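Local coordinates for protein polysaccharide Lyase Family 6 (Bacteroides cellulosilyticus, PDB 6QPS) that cleaves mannuronic acid-rich alginate as a calcium-binding polysaccharide lyase, probably by beta-elimination, at residues H190-L195 with L225-I230; I214-H219 with I245-S250; K249-V254 with H271-V276; I296-T301 with R341-D346. All coordinates share one frame; numbering follows the deposited sequence. Where two conformers were deposited one is given.

Interaction 1. Residues H190-L195 with L225-I230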
loop_
_atom_site.group_PDB
_atom_site.type_symbol
_atom_site.label_atom_id
_atom_site.label_comp_id
_atom_site.label_asym_id
_atom_site.label_seq_id
_atom_site.Cartn_x
_atom_site.Cartn_y
_atom_site.Cartn_z
ATOM N N HIS A 190 10.999 -6.001 -13.779
ATOM C CA HIS A 190 10.128 -4.939 -13.278
ATOM C C HIS A 190 8.648 -5.214 -13.491
ATOM O O HIS A 190 7.830 -4.865 -12.635
ATOM C CB HIS A 190 10.492 -3.576 -13.908
ATOM C CG HIS A 190 10.507 -3.567 -15.412
ATOM N ND1 HIS A 190 9.382 -3.316 -16.169
ATOM C CD2 HIS A 190 11.515 -3.765 -16.297
ATOM C CE1 HIS A 190 9.696 -3.357 -17.453
ATOM N NE2 HIS A 190 10.979 -3.645 -17.557
ATOM N N LEU A 191 8.271 -5.833 -14.608
ATOM C CA LEU A 191 6.859 -6.056 -14.930
ATOM C C LEU A 191 6.432 -7.324 -14.199
ATOM O O LEU A 191 6.779 -8.433 -14.617
ATOM C CB LEU A 191 6.672 -6.126 -16.443
ATOM C CG LEU A 191 5.328 -5.515 -16.894
ATOM C CD1 LEU A 191 5.243 -5.251 -18.390
ATOM C CD2 LEU A 191 4.144 -6.366 -16.500
ATOM N N ASN A 192 5.767 -7.168 -13.051
ATOM C CA ASN A 192 5.564 -8.279 -12.115
ATOM C C ASN A 192 4.169 -8.877 -12.111
ATOM O O ASN A 192 4.030 -10.078 -11.889
ATOM C CB ASN A 192 5.945 -7.891 -10.682
ATOM C CG ASN A 192 5.324 -6.595 -10.232
ATOM O OD1 ASN A 192 4.153 -6.530 -9.835
ATOM N ND2 ASN A 192 6.132 -5.544 -10.249
ATOM N N ASN A 193 3.123 -8.079 -12.294
ATOM C CA ASN A 193 1.761 -8.587 -12.140
ATOM C C ASN A 193 1.576 -9.257 -10.775
ATOM O O ASN A 193 0.832 -10.241 -10.637
ATOM C CB ASN A 193 1.391 -9.558 -13.263
ATOM C CG ASN A 193 1.187 -8.877 -14.593
ATOM O OD1 ASN A 193 0.153 -8.232 -14.822
ATOM N ND2 ASN A 193 2.172 -8.989 -15.477
ATOM N N HIS A 194 2.220 -8.728 -9.735
ATOM C CA HIS A 194 1.960 -9.269 -8.408
ATOM C C HIS A 194 0.571 -8.832 -7.939
ATOM O O HIS A 194 0.045 -7.791 -8.356
ATOM C CB HIS A 194 2.959 -8.773 -7.354
ATOM C CG HIS A 194 4.379 -9.171 -7.581
ATOM N ND1 HIS A 194 4.770 -10.433 -7.989
ATOM C CD2 HIS A 194 5.518 -8.457 -7.409
ATOM C CE1 HIS A 194 6.085 -10.462 -8.067
ATOM N NE2 HIS A 194 6.562 -9.284 -7.706
ATOM N N LEU A 195 -0.000 -9.595 -7.005
ATOM C CA LEU A 195 -1.294 -9.284 -6.403
ATOM C C LEU A 195 -1.174 -9.235 -4.882
ATOM O O LEU A 195 -0.694 -10.188 -4.261
ATOM C CB LEU A 195 -2.325 -10.328 -6.836
ATOM C CG LEU A 195 -3.733 -10.177 -6.255
ATOM C CD1 LEU A 195 -4.389 -8.841 -6.639
ATOM C CD2 LEU A 195 -4.620 -11.355 -6.646
ATOM N N LEU A 225 9.614 2.503 -14.969
ATOM C CA LEU A 225 9.348 1.171 -15.495
ATOM C C LEU A 225 7.936 0.700 -15.156
ATOM O O LEU A 225 7.370 1.042 -14.114
ATOM C CB LEU A 225 10.344 0.167 -14.911
ATOM C CG LEU A 225 11.812 0.506 -15.132
ATOM C CD1 LEU A 225 12.701 -0.473 -14.350
ATOM C CD2 LEU A 225 12.151 0.508 -16.619
ATOM N N GLU A 226 7.387 -0.142 -16.033
ATOM C CA GLU A 226 6.062 -0.725 -15.816
ATOM C C GLU A 226 6.137 -1.845 -14.789
ATOM O O GLU A 226 6.924 -2.788 -14.939
ATOM C CB GLU A 226 5.489 -1.252 -17.144
ATOM C CG GLU A 226 4.101 -1.895 -17.038
ATOM C CD GLU A 226 3.416 -2.228 -18.374
ATOM O OE1 GLU A 226 3.978 -1.897 -19.433
ATOM O OE2 GLU A 226 2.316 -2.826 -18.332
ATOM N N SER A 227 5.307 -1.733 -13.751
ATOM C CA SER A 227 5.213 -2.695 -12.665
ATOM C C SER A 227 3.957 -3.551 -12.747
ATOM O O SER A 227 4.036 -4.779 -12.656
ATOM C CB SER A 227 5.267 -1.917 -11.338
ATOM O OG SER A 227 5.202 -2.782 -10.212
ATOM N N ARG A 228 2.796 -2.921 -12.908
ATOM C CA ARG A 228 1.532 -3.631 -13.021
ATOM C C ARG A 228 1.214 -4.436 -11.758
ATOM O O ARG A 228 0.627 -5.523 -11.824
ATOM C CB ARG A 228 1.499 -4.487 -14.290
ATOM C CG ARG A 228 0.127 -4.620 -14.880
ATOM C CD ARG A 228 -0.265 -3.456 -15.785
ATOM N NE ARG A 228 -1.616 -3.683 -16.285
ATOM C CZ ARG A 228 -2.682 -2.952 -15.981
ATOM N NH1 ARG A 228 -2.587 -1.908 -15.174
ATOM N NH2 ARG A 228 -3.865 -3.263 -16.493
ATOM N N THR A 229 1.540 -3.869 -10.589
ATOM C CA THR A 229 1.132 -4.458 -9.314
ATOM C C THR A 229 -0.324 -4.087 -9.028
ATOM O O THR A 229 -0.731 -2.941 -9.247
ATOM C CB THR A 229 2.016 -3.928 -8.181
ATOM O OG1 THR A 229 3.392 -4.144 -8.501
ATOM C CG2 THR A 229 1.710 -4.638 -6.862
ATOM N N ILE A 230 -1.097 -5.043 -8.508
ATOM C CA ILE A 230 -2.502 -4.828 -8.140
ATOM C C ILE A 230 -2.627 -4.911 -6.624
ATOM O O ILE A 230 -2.289 -5.938 -6.015
ATOM C CB ILE A 230 -3.444 -5.818 -8.845
ATOM C CG1 ILE A 230 -3.356 -5.628 -10.360
ATOM C CG2 ILE A 230 -4.882 -5.650 -8.333
ATOM C CD1 ILE A 230 -4.184 -6.590 -11.155
HETATM O O HOH W 1 -1.558 -7.135 -12.976
#
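Asn192 reaches across to Ser227 and Thr229 with both ends of its amide. Its CG stands between the backbone N and the carbonyl carbon (chi1 50°), a placement that carries the amide over to the neighbouring segment. There OD1 accepts the hydroxyl of Thr229, OG1 to OD1 2.8 Å, and ND2 gives a hydrogen to Ser227 OG at 2.9 Å from slightly outside the amide plane. The same Asn192 OD1 takes the backbone N of His194, two residues on, closing an Asx turn; both donors sit in its carbonyl plane, each on a lone pair. Three bonds therefore fix the rotation of this buried amide. The two segments run almost in the same direction, 5° apart, as equivalent turns in successive coils of the parallel beta-helix expected of the chondroitinase B family. Where they become strands, Ile230 N donates to His194 O at 3.0 Å. At the other end His190 points ND1 at Glu226 O, 2.8 Å away and exactly in the ring plane, through a nearly straight bond (173°), while Leu225 CB lies over one ring face, 4.1 Å from its centroid. Leu191 runs alongside Glu226, with Leu191 CD1 3.5 Å from Glu226 CD. One water donates to both Asn193 OD1 and Arg228 O, and the far end of Arg228 leads away to give NH1 to His252 O.

Interaction 2. Residues I214-H219 with I245-S250. With ACT (acetate ion), chain D.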
loop_
_atom_site.group_PDB
_atom_site.type_symbol
_atom_site.label_atom_id
_atom_site.label_comp_id
_atom_site.label_asym_id
_atom_site.label_seq_id
_atom_site.Cartn_x
_atom_site.Cartn_y
_atom_site.Cartn_z
ATOM N N ILE A 214 3.991 1.732 4.646
ATOM C CA ILE A 214 3.468 0.366 4.684
ATOM C C ILE A 214 3.804 -0.381 3.393
ATOM O O ILE A 214 4.381 -1.472 3.432
ATOM C CB ILE A 214 1.951 0.364 4.952
ATOM C CG1 ILE A 214 1.581 1.128 6.232
ATOM C CG2 ILE A 214 1.418 -1.076 5.053
ATOM C CD1 ILE A 214 2.261 0.653 7.499
ATOM N N ILE A 215 3.440 0.176 2.232
ATOM C CA ILE A 215 3.770 -0.411 0.936
ATOM C C ILE A 215 4.521 0.618 0.098
ATOM O O ILE A 215 4.112 1.785 0.016
ATOM C CB ILE A 215 2.502 -0.859 0.174
ATOM C CG1 ILE A 215 1.669 -1.877 0.945
ATOM C CG2 ILE A 215 2.854 -1.413 -1.226
ATOM C CD1 ILE A 215 0.377 -2.276 0.272
ATOM N N ARG A 216 5.575 0.169 -0.583
ATOM C CA ARG A 216 6.289 0.969 -1.576
ATOM C C ARG A 216 6.394 0.133 -2.847
ATOM O O ARG A 216 6.861 -1.017 -2.801
ATOM C CB ARG A 216 7.684 1.404 -1.106
ATOM C CG ARG A 216 8.354 2.391 -2.074
ATOM C CD ARG A 216 9.839 2.480 -1.770
ATOM N NE ARG A 216 10.184 3.235 -0.570
ATOM C CZ ARG A 216 11.161 2.929 0.268
ATOM N NH1 ARG A 216 11.863 1.817 0.134
ATOM N NH2 ARG A 216 11.431 3.729 1.282
ATOM N N ILE A 217 5.916 0.668 -3.955
ATOM C CA ILE A 217 5.904 -0.058 -5.226
ATOM C C ILE A 217 6.991 0.530 -6.125
ATOM O O ILE A 217 6.777 1.535 -6.811
ATOM C CB ILE A 217 4.539 -0.034 -5.923
ATOM C CG1 ILE A 217 3.394 -0.350 -4.943
ATOM C CG2 ILE A 217 4.547 -1.060 -7.114
ATOM C CD1 ILE A 217 2.006 -0.307 -5.600
ATOM N N GLY A 218 8.164 -0.111 -6.155
ATOM C CA GLY A 218 9.314 0.427 -6.853
ATOM C C GLY A 218 10.131 1.381 -6.010
ATOM O O GLY A 218 9.960 1.478 -4.793
ATOM N N HIS A 219 11.040 2.086 -6.694
ATOM C CA HIS A 219 11.896 3.123 -6.126
ATOM C C HIS A 219 12.049 4.252 -7.145
ATOM O O HIS A 219 11.768 4.079 -8.335
ATOM C CB HIS A 219 13.317 2.607 -5.843
ATOM C CG HIS A 219 13.432 1.604 -4.739
ATOM N ND1 HIS A 219 13.192 0.257 -4.918
ATOM C CD2 HIS A 219 13.875 1.734 -3.463
ATOM C CE1 HIS A 219 13.428 -0.388 -3.786
ATOM N NE2 HIS A 219 13.847 0.485 -2.884
ATOM N N ILE A 245 1.165 6.185 3.405
ATOM C CA ILE A 245 0.748 4.814 3.696
ATOM C C ILE A 245 1.222 3.894 2.580
ATOM O O ILE A 245 1.918 2.888 2.814
ATOM C CB ILE A 245 -0.781 4.731 3.857
ATOM C CG1 ILE A 245 -1.318 5.686 4.930
ATOM C CG2 ILE A 245 -1.191 3.286 4.132
ATOM C CD1 ILE A 245 -2.834 5.835 4.838
ATOM N N ILE A 246 0.861 4.245 1.343
ATOM C CA ILE A 246 1.331 3.582 0.137
ATOM C C ILE A 246 2.087 4.625 -0.668
ATOM O O ILE A 246 1.531 5.695 -0.981
ATOM C CB ILE A 246 0.182 3.013 -0.702
ATOM C CG1 ILE A 246 -0.701 2.061 0.118
ATOM C CG2 ILE A 246 0.752 2.333 -1.947
ATOM C CD1 ILE A 246 -1.866 1.491 -0.696
ATOM N N SER A 247 3.343 4.323 -0.983
ATOM C CA SER A 247 4.182 5.161 -1.842
ATOM C C SER A 247 4.345 4.455 -3.191
ATOM O O SER A 247 5.091 3.477 -3.322
ATOM C CB SER A 247 5.506 5.373 -1.136
ATOM O OG SER A 247 6.385 6.218 -1.828
ATOM N N VAL A 248 3.582 4.908 -4.184
ATOM C CA VAL A 248 3.641 4.344 -5.532
ATOM C C VAL A 248 4.796 5.018 -6.270
ATOM O O VAL A 248 4.804 6.246 -6.410
ATOM C CB VAL A 248 2.310 4.542 -6.286
ATOM C CG1 VAL A 248 2.405 3.855 -7.656
ATOM C CG2 VAL A 248 1.100 4.006 -5.494
ATOM N N LYS A 249 5.785 4.224 -6.699
ATOM C CA LYS A 249 6.998 4.722 -7.338
ATOM C C LYS A 249 7.332 3.903 -8.591
ATOM O O LYS A 249 8.476 3.479 -8.796
ATOM C CB LYS A 249 8.170 4.727 -6.342
ATOM C CG LYS A 249 8.017 5.775 -5.226
ATOM C CD LYS A 249 9.213 5.771 -4.274
ATOM C CE LYS A 249 9.297 7.061 -3.478
ATOM N NZ LYS A 249 10.435 7.068 -2.507
ATOM N N SER A 250 6.328 3.674 -9.445
ATOM C CA SER A 250 6.473 2.920 -10.692
ATOM C C SER A 250 5.167 3.086 -11.473
ATOM O O SER A 250 4.262 3.812 -11.044
ATOM C CB SER A 250 6.855 1.461 -10.445
ATOM O OG SER A 250 5.875 0.830 -9.631
HETATM C C ACT D . 13.759 5.751 -3.409
HETATM O O ACT D . 12.605 5.783 -3.822
HETATM O OXT ACT D . 14.830 5.924 -4.042
HETATM C CH3 ACT D . 13.920 5.532 -1.908
HETATM O O HOH W 2 8.796 5.870 -0.402
#
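The aliphatic part of Arg216 slants across that of Lys249, with Arg216 CG 4.1 Å from Lys249 CD. The two chains then share a water, which lies at the edge of the Arg216 guanidinium, in its plane, accepts from NE and from Lys249 NZ, and donates to Ser247 OG at 2.8 Å. Beyond CG the lysine chain is fully extended, which carries NZ to an oxygen of an acetate, probably from the crystallisation liquor, NZ to O 2.8 Å. A methionine in place of Lys249 would probably leave the acetate oxygen without this donor and the water with Arg216 NE but no lysine ammonium. Arg216 NH1 is held by Gln182 and Tyr155, and Ser247 OG is bonded to Glu244, a calcium ligand. Ile215, Ile217, Ile246 and Val248 turn to the other face, where Phe236 packs on Ile215 and Ile246, and Leu255 on Ile246 and Val248. The backbones run side by side, strand axes 4.7 Å apart at 4°, with Ser247 N donating to Ile215 O at 2.8 Å. Ile217 O is gripped from opposite faces of its plane by Lys249 N and by Ser250 OG, the latter 3.0 Å away and well above the plane. A CB on Gly218 would collide with Lys249 O. Parallel pairing with an apolar interior and a polar outer face beside the calcium is the pattern of a parallel beta-helix lyase.

Interaction 3. Residues K249-V254 with H271-V276. With ACT (acetate ion), chain D.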
loop_
_atom_site.group_PDB
_atom_site.type_symbol
_atom_site.label_atom_id
_atom_site.label_comp_id
_atom_site.label_asym_id
_atom_site.label_seq_id
_atom_site.Cartn_x
_atom_site.Cartn_y
_atom_site.Cartn_z
ATOM N N LYS A 249 5.785 4.224 -6.699
ATOM C CA LYS A 249 6.998 4.722 -7.338
ATOM C C LYS A 249 7.332 3.903 -8.591
ATOM O O LYS A 249 8.476 3.479 -8.796
ATOM C CB LYS A 249 8.170 4.727 -6.342
ATOM C CG LYS A 249 8.017 5.775 -5.226
ATOM C CD LYS A 249 9.213 5.771 -4.274
ATOM C CE LYS A 249 9.297 7.061 -3.478
ATOM N NZ LYS A 249 10.435 7.068 -2.507
ATOM N N SER A 250 6.328 3.674 -9.445
ATOM C CA SER A 250 6.473 2.920 -10.692
ATOM C C SER A 250 5.167 3.086 -11.473
ATOM O O SER A 250 4.262 3.812 -11.044
ATOM C CB SER A 250 6.855 1.461 -10.445
ATOM O OG SER A 250 5.875 0.830 -9.631
ATOM N N CYS A 251 5.098 2.461 -12.653
ATOM C CA CYS A 251 4.044 2.743 -13.620
ATOM C C CYS A 251 2.994 1.643 -13.740
ATOM O O CYS A 251 3.277 0.451 -13.568
ATOM C CB CYS A 251 4.641 3.009 -15.016
ATOM S SG CYS A 251 5.864 4.334 -15.141
ATOM N N HIS A 252 1.773 2.064 -14.085
ATOM C CA HIS A 252 0.692 1.163 -14.494
ATOM C C HIS A 252 0.203 0.245 -13.372
ATOM O O HIS A 252 -0.328 -0.833 -13.638
ATOM C CB HIS A 252 1.048 0.347 -15.741
ATOM C CG HIS A 252 1.402 1.152 -16.943
ATOM N ND1 HIS A 252 0.453 1.801 -17.708
ATOM C CD2 HIS A 252 2.595 1.383 -17.547
ATOM C CE1 HIS A 252 1.050 2.386 -18.733
ATOM N NE2 HIS A 252 2.346 2.149 -18.661
ATOM N N ASN A 253 0.335 0.664 -12.113
ATOM C CA ASN A 253 -0.204 -0.095 -10.997
ATOM C C ASN A 253 -1.698 0.187 -10.847
ATOM O O ASN A 253 -2.223 1.193 -11.334
ATOM C CB ASN A 253 0.551 0.279 -9.719
ATOM C CG ASN A 253 2.043 0.014 -9.868
ATOM O OD1 ASN A 253 2.464 -1.145 -9.956
ATOM N ND2 ASN A 253 2.849 1.066 -9.900
ATOM N N VAL A 254 -2.382 -0.711 -10.150
ATOM C CA VAL A 254 -3.827 -0.621 -9.924
ATOM C C VAL A 254 -4.069 -0.701 -8.419
ATOM O O VAL A 254 -3.662 -1.678 -7.782
ATOM C CB VAL A 254 -4.605 -1.750 -10.618
ATOM C CG1 VAL A 254 -6.078 -1.605 -10.382
ATOM C CG2 VAL A 254 -4.356 -1.742 -12.123
ATOM N N HIS A 271 6.162 8.654 -7.614
ATOM C CA HIS A 271 6.935 8.615 -8.849
ATOM C C HIS A 271 6.250 7.625 -9.797
ATOM O O HIS A 271 5.505 6.746 -9.358
ATOM C CB HIS A 271 8.376 8.110 -8.652
ATOM C CG HIS A 271 9.239 8.871 -7.691
ATOM N ND1 HIS A 271 9.474 10.230 -7.764
ATOM C CD2 HIS A 271 10.049 8.408 -6.705
ATOM C CE1 HIS A 271 10.346 10.575 -6.828
ATOM N NE2 HIS A 271 10.722 9.485 -6.182
ATOM N N GLY A 272 6.529 7.749 -11.092
ATOM C CA GLY A 272 5.900 6.916 -12.104
ATOM C C GLY A 272 4.506 7.367 -12.532
ATOM O O GLY A 272 3.865 8.236 -11.927
ATOM N N HIS A 273 4.031 6.752 -13.619
ATOM C CA HIS A 273 2.938 7.279 -14.442
ATOM C C HIS A 273 1.860 6.224 -14.664
ATOM O O HIS A 273 2.090 5.012 -14.541
ATOM C CB HIS A 273 3.476 7.789 -15.805
ATOM C CG HIS A 273 4.754 8.552 -15.663
ATOM N ND1 HIS A 273 4.823 9.797 -15.065
ATOM C CD2 HIS A 273 6.025 8.194 -15.958
ATOM C CE1 HIS A 273 6.090 10.188 -15.051
ATOM N NE2 HIS A 273 6.839 9.214 -15.545
ATOM N N TYR A 274 0.671 6.712 -15.008
ATOM C CA TYR A 274 -0.432 5.879 -15.494
ATOM C C TYR A 274 -0.975 4.906 -14.449
ATOM O O TYR A 274 -1.397 3.784 -14.768
ATOM C CB TYR A 274 -0.035 5.129 -16.767
ATOM C CG TYR A 274 0.555 5.949 -17.890
ATOM C CD1 TYR A 274 -0.216 6.879 -18.578
ATOM C CD2 TYR A 274 1.872 5.780 -18.289
ATOM C CE1 TYR A 274 0.300 7.597 -19.635
ATOM C CE2 TYR A 274 2.388 6.491 -19.352
ATOM C CZ TYR A 274 1.620 7.439 -19.994
ATOM O OH TYR A 274 2.150 8.146 -21.054
ATOM N N ASN A 275 -0.999 5.323 -13.187
ATOM C CA ASN A 275 -1.576 4.521 -12.119
ATOM C C ASN A 275 -3.085 4.692 -12.085
ATOM O O ASN A 275 -3.607 5.771 -12.366
ATOM C CB ASN A 275 -0.897 4.883 -10.804
ATOM C CG ASN A 275 0.573 4.449 -10.810
ATOM O OD1 ASN A 275 0.879 3.253 -10.967
ATOM N ND2 ASN A 275 1.496 5.401 -10.725
ATOM N N VAL A 276 -3.789 3.593 -11.815
ATOM C CA VAL A 276 -5.245 3.526 -11.853
ATOM C C VAL A 276 -5.741 3.352 -10.419
ATOM O O VAL A 276 -5.405 2.360 -9.759
ATOM C CB VAL A 276 -5.713 2.407 -12.798
ATOM C CG1 VAL A 276 -7.235 2.278 -12.770
ATOM C CG2 VAL A 276 -5.215 2.644 -14.248
HETATM C C ACT D . 13.759 5.751 -3.409
HETATM O O ACT D . 12.605 5.783 -3.822
HETATM O OXT ACT D . 14.830 5.924 -4.042
HETATM C CH3 ACT D . 13.920 5.532 -1.908
HETATM O O HOH W 3 11.830 9.549 -3.543
HETATM O O HOH W 4 -2.398 2.362 -17.049
#
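Asn253 and Asn275 mark this contact as a stacking of corresponding turns, 249-254 upon 271-276, each leading from one strand into the next. Their amides lie side by side, pointing the same way, with planes only 7° apart. Asn275 CG lies opposite the carbonyl carbon and beside the backbone N (chi1 -67°), which turns the amide toward Asn253. Asn275 OD1 accepts twice, from Asn253 N at 2.9 Å and from Asn253 ND2 at 3.1 Å, whereas Asn275 ND2 gives a hydrogen to Ser250 O, almost along the C=O axis. The pair forms a two-residue asparagine stack, as known from parallel beta-helices; its hydrogen bonding reaches the previous coil through Thr229 N to Asn253 OD1. A leucine in place of Asn275 would probably leave the backbone N of Asn253 and the carbonyl of Ser250 without these partners. On the outer side His252 and Tyr274 lie nearly parallel but slid apart, planes at 13° and centroids 5.0 Å apart. His273 N donates to Cys251 SG at 3.4 Å. At the strand end Lys249 runs beside the His271 ring, CE to CD2 3.6 Å, and a water links Lys249 NZ with His271 NE2.

Interaction 4. Residues I296-T301 with R341-D346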
loop_
_atom_site.group_PDB
_atom_site.type_symbol
_atom_site.label_atom_id
_atom_site.label_comp_id
_atom_site.label_asym_id
_atom_site.label_seq_id
_atom_site.Cartn_x
_atom_site.Cartn_y
_atom_site.Cartn_z
ATOM N N ILE A 296 1.290 13.497 -8.147
ATOM C CA ILE A 296 2.497 13.961 -8.828
ATOM C C ILE A 296 2.567 13.072 -10.081
ATOM O O ILE A 296 1.917 12.024 -10.151
ATOM C CB ILE A 296 3.741 13.781 -7.908
ATOM C CG1 ILE A 296 3.523 14.527 -6.583
ATOM C CG2 ILE A 296 5.060 14.225 -8.550
ATOM C CD1 ILE A 296 4.277 13.915 -5.433
ATOM N N ASN A 297 3.311 13.509 -11.111
ATOM C CA ASN A 297 3.510 12.713 -12.335
ATOM C C ASN A 297 2.260 12.615 -13.217
ATOM O O ASN A 297 1.275 13.317 -12.993
ATOM C CB ASN A 297 4.057 11.317 -12.011
ATOM C CG ASN A 297 5.079 11.329 -10.898
ATOM O OD1 ASN A 297 6.206 11.693 -11.110
ATOM N ND2 ASN A 297 4.664 10.965 -9.690
ATOM N N GLN A 298 2.311 11.803 -14.276
ATOM C CA GLN A 298 1.306 11.928 -15.322
ATOM C C GLN A 298 0.485 10.672 -15.554
ATOM O O GLN A 298 0.879 9.557 -15.214
ATOM C CB GLN A 298 1.925 12.415 -16.640
ATOM C CG GLN A 298 2.950 11.518 -17.262
ATOM C CD GLN A 298 3.488 12.060 -18.608
ATOM O OE1 GLN A 298 3.239 11.476 -19.639
ATOM N NE2 GLN A 298 4.233 13.149 -18.569
ATOM N N GLY A 299 -0.655 10.882 -16.204
ATOM C CA GLY A 299 -1.359 9.805 -16.854
ATOM C C GLY A 299 -2.326 9.011 -16.015
ATOM O O GLY A 299 -2.936 8.070 -16.543
ATOM N N HIS A 300 -2.506 9.351 -14.751
ATOM C CA HIS A 300 -3.315 8.561 -13.824
ATOM C C HIS A 300 -4.806 8.742 -14.082
ATOM O O HIS A 300 -5.262 9.779 -14.583
ATOM C CB HIS A 300 -3.032 8.955 -12.365
ATOM C CG HIS A 300 -1.581 9.201 -12.071
ATOM N ND1 HIS A 300 -0.607 8.218 -12.147
ATOM C CD2 HIS A 300 -0.948 10.342 -11.716
ATOM C CE1 HIS A 300 0.561 8.762 -11.834
ATOM N NE2 HIS A 300 0.375 10.041 -11.560
ATOM N N THR A 301 -5.572 7.714 -13.716
ATOM C CA THR A 301 -7.035 7.755 -13.732
ATOM C C THR A 301 -7.534 7.499 -12.311
ATOM O O THR A 301 -7.193 6.474 -11.712
ATOM C CB THR A 301 -7.593 6.744 -14.737
ATOM O OG1 THR A 301 -7.052 7.021 -16.044
ATOM C CG2 THR A 301 -9.111 6.852 -14.811
ATOM N N ARG A 341 6.146 16.883 -13.473
ATOM C CA ARG A 341 4.906 17.584 -13.802
ATOM C C ARG A 341 3.677 16.669 -13.804
ATOM O O ARG A 341 3.690 15.550 -14.339
ATOM C CB ARG A 341 5.033 18.257 -15.176
ATOM C CG ARG A 341 3.893 19.219 -15.483
ATOM C CD ARG A 341 3.819 19.590 -16.977
ATOM N NE ARG A 341 4.902 20.426 -17.471
ATOM C CZ ARG A 341 4.888 21.763 -17.520
ATOM N NH1 ARG A 341 3.857 22.449 -17.054
ATOM N NH2 ARG A 341 5.913 22.411 -18.037
ATOM N N VAL A 342 2.591 17.164 -13.219
ATOM C CA VAL A 342 1.300 16.511 -13.342
ATOM C C VAL A 342 0.705 16.863 -14.699
ATOM O O VAL A 342 0.481 18.037 -15.001
ATOM C CB VAL A 342 0.354 16.918 -12.207
ATOM C CG1 VAL A 342 -1.040 16.356 -12.462
ATOM C CG2 VAL A 342 0.886 16.450 -10.846
ATOM N N GLU A 343 0.417 15.851 -15.514
ATOM C CA GLU A 343 -0.320 16.105 -16.748
ATOM C C GLU A 343 -1.184 14.898 -17.083
ATOM O O GLU A 343 -0.852 13.759 -16.736
ATOM C CB GLU A 343 0.490 16.574 -17.971
ATOM C CG GLU A 343 1.847 16.061 -18.136
ATOM C CD GLU A 343 2.607 16.765 -19.279
ATOM O OE1 GLU A 343 1.988 17.370 -20.177
ATOM O OE2 GLU A 343 3.847 16.712 -19.294
ATOM N N ASN A 344 -2.286 15.163 -17.775
ATOM C CA ASN A 344 -3.138 14.117 -18.352
ATOM C C ASN A 344 -3.712 13.199 -17.278
ATOM O O ASN A 344 -3.626 11.974 -17.366
ATOM C CB ASN A 344 -2.400 13.315 -19.428
ATOM C CG ASN A 344 -1.617 14.198 -20.361
ATOM O OD1 ASN A 344 -2.112 15.223 -20.860
ATOM N ND2 ASN A 344 -0.383 13.813 -20.635
ATOM N N VAL A 345 -4.302 13.803 -16.253
ATOM C CA VAL A 345 -4.858 13.084 -15.115
ATOM C C VAL A 345 -6.367 13.320 -15.101
ATOM O O VAL A 345 -6.824 14.472 -15.156
ATOM C CB VAL A 345 -4.218 13.535 -13.782
ATOM C CG1 VAL A 345 -4.927 12.904 -12.592
ATOM C CG2 VAL A 345 -2.721 13.185 -13.737
ATOM N N ASP A 346 -7.140 12.229 -15.061
ATOM C CA ASP A 346 -8.597 12.272 -15.011
ATOM C C ASP A 346 -9.052 11.987 -13.584
ATOM O O ASP A 346 -8.772 10.910 -13.054
ATOM C CB ASP A 346 -9.143 11.200 -15.967
ATOM C CG ASP A 346 -10.660 11.188 -16.059
ATOM O OD1 ASP A 346 -11.295 12.254 -15.884
ATOM O OD2 ASP A 346 -11.220 10.101 -16.307
HETATM O O HOH W 5 5.430 14.431 -16.051
#
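Gly299 and His300 supply the two backbone hydrogen bonds of this contact: Gly299 N donates to Glu343 O at 2.9 Å, and His300 O accepts from Asp346 N at 3.1 Å. A weaker CA-H...O contact, Val342 CA to Asn297 O at 3.2 Å, is nearly straight at its hydrogen (168°). Among polar side chains, Gln298 lies alongside Glu343 and points the same way, amide and carboxylate planes 68° apart. A chi1 of 62° tucks CG of Gln298 in between its own N and C, and the extended chain beyond it sends NE2 to a water that also donates to Arg341 O. The far ends are held elsewhere: Gln298 OE1 by Arg324, and Glu343 OE1 by a salt bridge to Arg369. Van der Waals packing comes from the valines. Val342 CG2 touches Ile296 CA at 3.6 Å, and Val345 CG2 meets His300 CD2 at 3.9 Å. That ring is fixed from both nitrogens, for NE2 donates to Ile296 O at 2.9 Å, in line with the ring plane, and ND1 accepts from Asn275 N of the preceding turn. The contact thus joins two coils of the beta-helix just where strands 301-308 and 345-353 begin to pair; Val342 also packs on strands 291-295 and 313-318, and Asp346 forms a salt bridge to Arg372 on strand 371-379.

From the N terminus, interaction 1 closes a loop from 190-195 to 225-230, and interaction 2 opens inside it at 214-219 before closing at 245-250, so the two cross. Interaction 3 begins where interaction 2 ends, sharing Lys249 and Ser250, and both meet the acetate. Interaction 4 then spans the longest interval, from 296-301 to 341-346. None nests within another. All four join successive coils, interactions 1, 3 and 4 mainly through the turns and interaction 2 through strands 215-218 and 244-249 near the calcium. Backbone bonds continue the stacking: Thr229 O to Val254 N between interactions 1 and 3, and Tyr274 N to Gln298 O between 3 and 4.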